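Local coordinates for protein probable endoglucanase (Gluconacetobacter xylinus, PDB 1WZZ) that hydrolyses internal beta-1,4-glucosidic linkages in cellulose and related beta-glucans, and is a secreted glycoside hydrolase of family 8, at residues F159-K162 and D163-I166. Numbering follows the deposited sequence.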
loop_
_atom_site.group_PDB
_atom_site.type_symbol
_atom_site.label_atom_id
_atom_site.label_comp_id
_atom_site.label_asym_id
_atom_site.label_seq_id
_atom_site.Cartn_x
_atom_site.Cartn_y
_atom_site.Cartn_z
ATOM N N PHE A 159 1.105 -12.072 -13.321
ATOM C CA PHE A 159 0.349 -12.602 -12.193
ATOM C C PHE A 159 -0.828 -13.493 -12.541
ATOM O O PHE A 159 -1.630 -13.834 -11.683
ATOM C CB PHE A 159 -0.088 -11.423 -11.312
ATOM C CG PHE A 159 1.066 -10.555 -10.871
ATOM C CD1 PHE A 159 1.908 -10.954 -9.825
ATOM C CD2 PHE A 159 1.344 -9.360 -11.528
ATOM C CE1 PHE A 159 3.016 -10.172 -9.447
ATOM C CE2 PHE A 159 2.440 -8.574 -11.164
ATOM C CZ PHE A 159 3.285 -8.983 -10.115
ATOM N N THR A 160 -0.972 -13.842 -13.811
ATOM C CA THR A 160 -2.048 -14.754 -14.166
ATOM C C THR A 160 -1.350 -15.959 -14.788
ATOM O O THR A 160 -0.537 -15.826 -15.700
ATOM C CB THR A 160 -3.072 -14.145 -15.165
ATOM O OG1 THR A 160 -3.890 -13.180 -14.487
ATOM C CG2 THR A 160 -4.006 -15.238 -15.713
ATOM N N LYS A 161 -1.640 -17.128 -14.244
ATOM C CA LYS A 161 -1.050 -18.357 -14.737
ATOM C C LYS A 161 -2.199 -19.178 -15.302
ATOM O O LYS A 161 -3.366 -18.774 -15.238
ATOM C CB LYS A 161 -0.352 -19.109 -13.597
ATOM C CG LYS A 161 0.870 -18.394 -13.026
ATOM C CD LYS A 161 1.237 -18.930 -11.630
ATOM C CE LYS A 161 1.530 -20.432 -11.640
ATOM N NZ LYS A 161 1.759 -20.985 -10.265
ATOM N N LYS A 162 -1.870 -20.329 -15.868
ATOM C CA LYS A 162 -2.882 -21.184 -16.456
ATOM C C LYS A 162 -3.922 -21.624 -15.429
ATOM O O LYS A 162 -5.123 -21.476 -15.644
ATOM C CB LYS A 162 -2.201 -22.407 -17.077
ATOM C CG LYS A 162 -1.096 -22.026 -18.052
ATOM C CD LYS A 162 -0.227 -23.221 -18.432
ATOM C CE LYS A 162 0.958 -22.781 -19.286
ATOM N NZ LYS A 162 1.888 -23.915 -19.561
ATOM N N ASP A 163 -3.451 -22.115 -14.288
ATOM C CA ASP A 163 -4.356 -22.623 -13.265
ATOM C C ASP A 163 -4.750 -21.680 -12.126
ATOM O O ASP A 163 -5.706 -21.954 -11.401
ATOM C CB ASP A 163 -3.763 -23.905 -12.673
ATOM C CG ASP A 163 -3.692 -25.048 -13.688
ATOM O OD1 ASP A 163 -3.074 -26.090 -13.364
ATOM O OD2 ASP A 163 -4.255 -24.913 -14.799
ATOM N N SER A 164 -4.044 -20.570 -11.962
ATOM C CA SER A 164 -4.397 -19.682 -10.862
ATOM C C SER A 164 -3.967 -18.249 -11.106
ATOM O O SER A 164 -3.287 -17.957 -12.089
ATOM C CB SER A 164 -3.739 -20.184 -9.577
ATOM O OG SER A 164 -2.332 -20.116 -9.683
ATOM N N VAL A 165 -4.386 -17.357 -10.208
ATOM C CA VAL A 165 -3.981 -15.960 -10.299
ATOM C C VAL A 165 -3.275 -15.642 -9.005
ATOM O O VAL A 165 -3.630 -16.187 -7.958
ATOM C CB VAL A 165 -5.168 -14.965 -10.443
ATOM C CG1 VAL A 165 -5.869 -15.215 -11.787
ATOM C CG2 VAL A 165 -6.139 -15.066 -9.281
ATOM N N ILE A 166 -2.292 -14.761 -9.098
ATOM C CA ILE A 166 -1.518 -14.348 -7.944
ATOM C C ILE A 166 -1.991 -12.956 -7.526
ATOM O O ILE A 166 -2.134 -12.060 -8.373
ATOM C CB ILE A 166 -0.023 -14.272 -8.273
ATOM C CG1 ILE A 166 0.497 -15.644 -8.736
ATOM C CG2 ILE A 166 0.749 -13.753 -7.054
ATOM C CD1 ILE A 166 0.177 -16.772 -7.808
#
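F159 and I166 both turn about their first torsion to set a branch opposite the carbonyl carbon: CG in F159 (chi1 -55°) and CG1 in I166 (chi1 -60°). In I166 this leaves CG2 anti to the backbone N, near the plane of the F159 ring at its edge, with CD1 of F159 4.1 Å from CG2 of I166. The two side chains cross at about a right angle, a branched aliphatic group meeting a flat aromatic one.

Their backbones are joined where the hairpin opens: I166 N donates to F159 O over 2.8 Å, almost straight at 174°, though tilted somewhat out of the carbonyl plane. Nearer the turn, K161 N gives a second bond to S164 O, also 2.8 Å. Between these bonds T160 faces V165 as a non-hydrogen-bonded antiparallel pair, its OG1 lying 3.9 Å from V165 CG1. Two beta-branched residues side by side suit extended backbone. K162 and D163 form the bend, with backbone angles of a type I turn; their polar side chains suit an exposed tip, and the K162 chain runs straight outward. The first two torsions of K161 carry its CD alongside I166 CG1, at 4.4 Å; a bend at chi3 then redirects CE and NZ.

V165 and D163 carry the hairpin onward by backbone bonds to V217 and R219, making 164-167 an outer strand of a three-stranded antiparallel sheet. F159's side chain lies about 9 Å from those of E49 and D106, the probable proton donor and nucleophile.

Two short bonds thus join the arms of a tight hairpin at this edge of the family 8 barrel. S164 N, buried without a partner, gives up a hydrogen bond, a cost probably offset by these two and by the strand's pairing with V217.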